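Local atomic coordinates of Phthiocerol/phthiodiolone dimycocerosyl transferase (Mycobacterium tuberculosis, PDB entry 1Q9J), a protein that probably catalyses the final step of dimycocerosate ester synthesis, transferring mycocerosyl groups from mycocerosic acid synthase onto the two hydroxyls of phthiocerol and related alcohols. Residues Pro212-Thr223 against Tyr384-His395. Sequence-based numbering, arbitrary orientation.
Sequences PVTRLWLSKQQT and YAGQLIIEHHGH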
loop_
_atom_site.group_PDB
_atom_site.type_symbol
_atom_site.label_atom_id
_atom_site.label_comp_id
_atom_site.label_asym_id
_atom_site.label_seq_id
_atom_site.Cartn_x
_atom_site.Cartn_y
_atom_site.Cartn_z
ATOM N N PRO A 212 -8.587 11.380 3.452
ATOM C CA PRO A 212 -9.419 10.893 4.554
ATOM C C PRO A 212 -9.363 9.367 4.621
ATOM O O PRO A 212 -9.412 8.693 3.588
ATOM C CB PRO A 212 -10.808 11.437 4.209
ATOM C CG PRO A 212 -10.759 11.649 2.716
ATOM C CD PRO A 212 -9.374 12.188 2.506
ATOM N N VAL A 213 -9.223 8.843 5.838
ATOM C CA VAL A 213 -9.157 7.400 6.072
ATOM C C VAL A 213 -10.036 6.952 7.226
ATOM O O VAL A 213 -9.780 7.307 8.383
ATOM C CB VAL A 213 -7.734 6.910 6.438
ATOM C CG1 VAL A 213 -7.755 5.392 6.654
ATOM C CG2 VAL A 213 -6.740 7.290 5.353
ATOM N N THR A 214 -11.056 6.153 6.914
ATOM C CA THR A 214 -11.955 5.615 7.933
ATOM C C THR A 214 -11.433 4.241 8.319
ATOM O O THR A 214 -10.908 3.516 7.483
ATOM C CB THR A 214 -13.368 5.431 7.410
ATOM O OG1 THR A 214 -13.902 6.697 7.014
ATOM C CG2 THR A 214 -14.240 4.832 8.497
ATOM N N ARG A 215 -11.606 3.866 9.575
ATOM C CA ARG A 215 -11.102 2.584 9.995
ATOM C C ARG A 215 -11.966 1.910 11.066
ATOM O O ARG A 215 -12.316 2.527 12.081
ATOM C CB ARG A 215 -9.660 2.793 10.456
ATOM C CG ARG A 215 -8.968 1.620 11.089
ATOM C CD ARG A 215 -7.483 1.778 10.865
ATOM N NE ARG A 215 -6.684 1.471 12.041
ATOM C CZ ARG A 215 -5.360 1.361 12.029
ATOM N NH1 ARG A 215 -4.680 1.526 10.898
ATOM N NH2 ARG A 215 -4.707 1.096 13.152
ATOM N N LEU A 216 -12.328 0.648 10.818
ATOM C CA LEU A 216 -13.150 -0.143 11.744
ATOM C C LEU A 216 -12.407 -1.401 12.139
ATOM O O LEU A 216 -11.785 -2.031 11.295
ATOM C CB LEU A 216 -14.461 -0.554 11.084
ATOM C CG LEU A 216 -15.382 0.602 10.732
ATOM C CD1 LEU A 216 -16.641 0.080 10.046
ATOM C CD2 LEU A 216 -15.727 1.349 12.010
ATOM N N TRP A 217 -12.483 -1.769 13.412
ATOM C CA TRP A 217 -11.808 -2.968 13.891
ATOM C C TRP A 217 -12.744 -4.160 14.103
ATOM O O TRP A 217 -13.931 -4.129 13.762
ATOM C CB TRP A 217 -11.078 -2.689 15.206
ATOM C CG TRP A 217 -9.851 -1.868 15.078
ATOM C CD1 TRP A 217 -9.769 -0.594 14.613
ATOM C CD2 TRP A 217 -8.522 -2.253 15.447
ATOM N NE1 TRP A 217 -8.471 -0.158 14.667
ATOM C CE2 TRP A 217 -7.680 -1.159 15.175
ATOM C CE3 TRP A 217 -7.959 -3.423 15.979
ATOM C CZ2 TRP A 217 -6.289 -1.192 15.422
ATOM C CZ3 TRP A 217 -6.574 -3.457 16.226
ATOM C CH2 TRP A 217 -5.761 -2.349 15.944
ATOM N N LEU A 218 -12.168 -5.216 14.668
ATOM C CA LEU A 218 -12.867 -6.454 14.974
ATOM C C LEU A 218 -12.258 -7.058 16.218
ATOM O O LEU A 218 -11.036 -7.057 16.390
ATOM C CB LEU A 218 -12.747 -7.440 13.818
ATOM C CG LEU A 218 -13.881 -7.339 12.806
ATOM C CD1 LEU A 218 -13.656 -8.302 11.654
ATOM C CD2 LEU A 218 -15.177 -7.655 13.526
ATOM N N SER A 219 -13.119 -7.571 17.089
ATOM C CA SER A 219 -12.675 -8.181 18.334
ATOM C C SER A 219 -11.831 -9.408 18.052
ATOM O O SER A 219 -12.072 -10.122 17.076
ATOM C CB SER A 219 -13.881 -8.587 19.185
ATOM O OG SER A 219 -14.765 -9.416 18.446
ATOM N N LYS A 220 -10.841 -9.646 18.906
ATOM C CA LYS A 220 -9.969 -10.804 18.763
ATOM C C LYS A 220 -10.832 -12.020 18.453
ATOM O O LYS A 220 -10.422 -12.913 17.715
ATOM C CB LYS A 220 -9.186 -11.042 20.057
ATOM C CG LYS A 220 -8.150 -9.970 20.365
ATOM C CD LYS A 220 -7.875 -9.884 21.860
ATOM C CE LYS A 220 -9.095 -9.327 22.608
ATOM N NZ LYS A 220 -8.892 -9.237 24.088
ATOM N N GLN A 221 -12.038 -12.047 19.012
ATOM C CA GLN A 221 -12.938 -13.161 18.771
ATOM C C GLN A 221 -13.572 -13.102 17.390
ATOM O O GLN A 221 -13.400 -14.023 16.600
ATOM C CB GLN A 221 -14.033 -13.225 19.835
ATOM C CG GLN A 221 -13.768 -14.243 20.938
ATOM C CD GLN A 221 -13.255 -15.577 20.401
ATOM O OE1 GLN A 221 -12.048 -15.761 20.215
ATOM N NE2 GLN A 221 -14.173 -16.505 20.132
ATOM N N GLN A 222 -14.302 -12.031 17.097
ATOM C CA GLN A 222 -14.949 -11.904 15.797
ATOM C C GLN A 222 -13.994 -12.216 14.653
ATOM O O GLN A 222 -14.415 -12.680 13.591
ATOM C CB GLN A 222 -15.502 -10.499 15.598
ATOM C CG GLN A 222 -16.735 -10.184 16.383
ATOM C CD GLN A 222 -17.072 -8.722 16.274
ATOM O OE1 GLN A 222 -16.275 -7.864 16.658
ATOM N NE2 GLN A 222 -18.251 -8.422 15.745
ATOM N N THR A 223 -12.708 -11.941 14.854
ATOM C CA THR A 223 -11.718 -12.225 13.819
ATOM C C THR A 223 -11.631 -13.752 13.717
ATOM O O THR A 223 -11.939 -14.322 12.668
ATOM C CB THR A 223 -10.319 -11.625 14.173
ATOM O OG1 THR A 223 -10.456 -10.224 14.436
ATOM C CG2 THR A 223 -9.347 -11.792 13.014
ATOM N N TYR A 384 -4.254 -6.953 12.739
ATOM C CA TYR A 384 -3.353 -6.404 13.731
ATOM C C TYR A 384 -3.656 -7.088 15.049
ATOM O O TYR A 384 -4.814 -7.187 15.449
ATOM C CB TYR A 384 -3.579 -4.888 13.865
ATOM C CG TYR A 384 -2.554 -4.180 14.728
ATOM C CD1 TYR A 384 -1.402 -3.630 14.173
ATOM C CD2 TYR A 384 -2.704 -4.122 16.113
ATOM C CE1 TYR A 384 -0.421 -3.046 14.977
ATOM C CE2 TYR A 384 -1.728 -3.543 16.927
ATOM C CZ TYR A 384 -0.587 -3.012 16.352
ATOM O OH TYR A 384 0.402 -2.495 17.161
ATOM N N ALA A 385 -2.614 -7.586 15.704
ATOM C CA ALA A 385 -2.779 -8.239 16.992
ATOM C C ALA A 385 -3.936 -9.231 16.979
ATOM O O ALA A 385 -4.716 -9.311 17.932
ATOM C CB ALA A 385 -3.015 -7.184 18.064
ATOM N N GLY A 386 -4.044 -9.984 15.893
ATOM C CA GLY A 386 -5.117 -10.947 15.781
ATOM C C GLY A 386 -6.486 -10.299 15.672
ATOM O O GLY A 386 -7.495 -10.865 16.098
ATOM N N GLN A 387 -6.529 -9.103 15.100
ATOM C CA GLN A 387 -7.788 -8.390 14.929
ATOM C C GLN A 387 -7.824 -7.834 13.515
ATOM O O GLN A 387 -6.907 -7.131 13.091
ATOM C CB GLN A 387 -7.890 -7.250 15.943
ATOM C CG GLN A 387 -7.502 -7.666 17.361
ATOM C CD GLN A 387 -7.547 -6.509 18.361
ATOM O OE1 GLN A 387 -8.596 -5.881 18.552
ATOM N NE2 GLN A 387 -6.412 -6.230 19.014
ATOM N N LEU A 388 -8.879 -8.175 12.787
ATOM C CA LEU A 388 -9.037 -7.707 11.427
ATOM C C LEU A 388 -9.367 -6.231 11.443
ATOM O O LEU A 388 -10.127 -5.772 12.290
ATOM C CB LEU A 388 -10.164 -8.448 10.714
ATOM C CG LEU A 388 -10.587 -7.806 9.386
ATOM C CD1 LEU A 388 -9.408 -7.748 8.442
ATOM C CD2 LEU A 388 -11.728 -8.588 8.773
ATOM N N ILE A 389 -8.793 -5.496 10.501
ATOM C CA ILE A 389 -9.029 -4.070 10.403
ATOM C C ILE A 389 -9.441 -3.687 8.986
ATOM O O ILE A 389 -8.684 -3.879 8.033
ATOM C CB ILE A 389 -7.770 -3.280 10.759
ATOM C CG1 ILE A 389 -7.296 -3.648 12.151
ATOM C CG2 ILE A 389 -8.052 -1.795 10.686
ATOM C CD1 ILE A 389 -5.959 -3.029 12.489
ATOM N N ILE A 390 -10.646 -3.145 8.862
ATOM C CA ILE A 390 -11.164 -2.707 7.576
ATOM C C ILE A 390 -10.865 -1.215 7.452
ATOM O O ILE A 390 -10.848 -0.497 8.454
ATOM C CB ILE A 390 -12.685 -2.892 7.494
ATOM C CG1 ILE A 390 -13.048 -4.364 7.623
ATOM C CG2 ILE A 390 -13.201 -2.363 6.179
ATOM C CD1 ILE A 390 -14.551 -4.585 7.678
ATOM N N GLU A 391 -10.643 -0.762 6.221
ATOM C CA GLU A 391 -10.356 0.639 5.951
ATOM C C GLU A 391 -10.887 1.111 4.608
ATOM O O GLU A 391 -10.968 0.349 3.645
ATOM C CB GLU A 391 -8.854 0.903 5.995
ATOM C CG GLU A 391 -8.249 0.821 7.369
ATOM C CD GLU A 391 -6.848 1.392 7.403
ATOM O OE1 GLU A 391 -6.193 1.326 8.463
ATOM O OE2 GLU A 391 -6.399 1.904 6.358
ATOM N N HIS A 392 -11.245 2.383 4.558
ATOM C CA HIS A 392 -11.742 2.986 3.341
ATOM C C HIS A 392 -10.968 4.309 3.279
ATOM O O HIS A 392 -10.975 5.100 4.231
ATOM C CB HIS A 392 -13.245 3.214 3.452
ATOM C CG HIS A 392 -13.946 3.307 2.130
ATOM N ND1 HIS A 392 -13.292 3.609 0.955
ATOM C CD2 HIS A 392 -15.259 3.212 1.817
ATOM C CE1 HIS A 392 -14.176 3.705 -0.027
ATOM N NE2 HIS A 392 -15.375 3.470 0.469
ATOM N N HIS A 393 -10.273 4.495 2.161
ATOM C CA HIS A 393 -9.437 5.650 1.902
ATOM C C HIS A 393 -10.054 6.490 0.822
ATOM O O HIS A 393 -10.744 5.963 -0.044
ATOM C CB HIS A 393 -8.065 5.211 1.409
ATOM C CG HIS A 393 -7.286 4.426 2.410
ATOM N ND1 HIS A 393 -6.294 4.988 3.184
ATOM C CD2 HIS A 393 -7.347 3.122 2.763
ATOM C CE1 HIS A 393 -5.775 4.062 3.969
ATOM N NE2 HIS A 393 -6.398 2.919 3.733
ATOM N N GLY A 394 -9.800 7.796 0.859
ATOM C CA GLY A 394 -10.337 8.665 -0.172
ATOM C C GLY A 394 -11.436 9.612 0.239
ATOM O O GLY A 394 -12.160 9.379 1.207
ATOM N N HIS A 395 -11.551 10.691 -0.527
ATOM C CA HIS A 395 -12.564 11.720 -0.295
ATOM C C HIS A 395 -13.928 11.204 -0.749
ATOM O O HIS A 395 -14.277 11.294 -1.926
ATOM C CB HIS A 395 -12.220 12.985 -1.085
ATOM C CG HIS A 395 -10.881 13.568 -0.750
ATOM N ND1 HIS A 395 -10.595 14.127 0.477
ATOM C CD2 HIS A 395 -9.754 13.691 -1.489
ATOM C CE1 HIS A 395 -9.350 14.573 0.478
ATOM N NE2 HIS A 395 -8.817 14.321 -0.703
#
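Tyr384 opens the type I' turn that leads into strand 387-393, and its ring meets the indole of Trp217 obliquely, planes at 72°. Gly386 suits the turn's positive phi. Beyond it Leu388 N donates to Thr223 OG1 (3.1 Å), so a threonine in the first turn of helix 220-230 ties that helix to the strand; on the other side of the sheet from Trp217, the branched ends of Leu388 and Leu218 pack together. Ile389 serves two neighbours: CD1 lies over the six-membered ring of Trp217, 3.5 Å from its centroid, while CG2, anti to the backbone N, rests against Arg215 CG. Ile390 and Leu216 form reciprocal backbone hydrogen bonds. Glu391, extended beyond CG, runs alongside Arg215 in a salt bridge whose exact geometry is doubtful; the guanidinium also forms a salt bridge with Asp363 of strand 360-368, in the neighbouring sheet. His392 and Thr214 repeat the reciprocal pairing. His393 offers a ring face to Val213 CG1, and Gly394 N closes the pairing on Pro212 O (2.9 Å). Antiparallel at 166°, strand 213-216 thus forms the outer edge of a six-stranded mixed sheet, flanked by helix 399-412, in the second of this acyltransferase's two related domains.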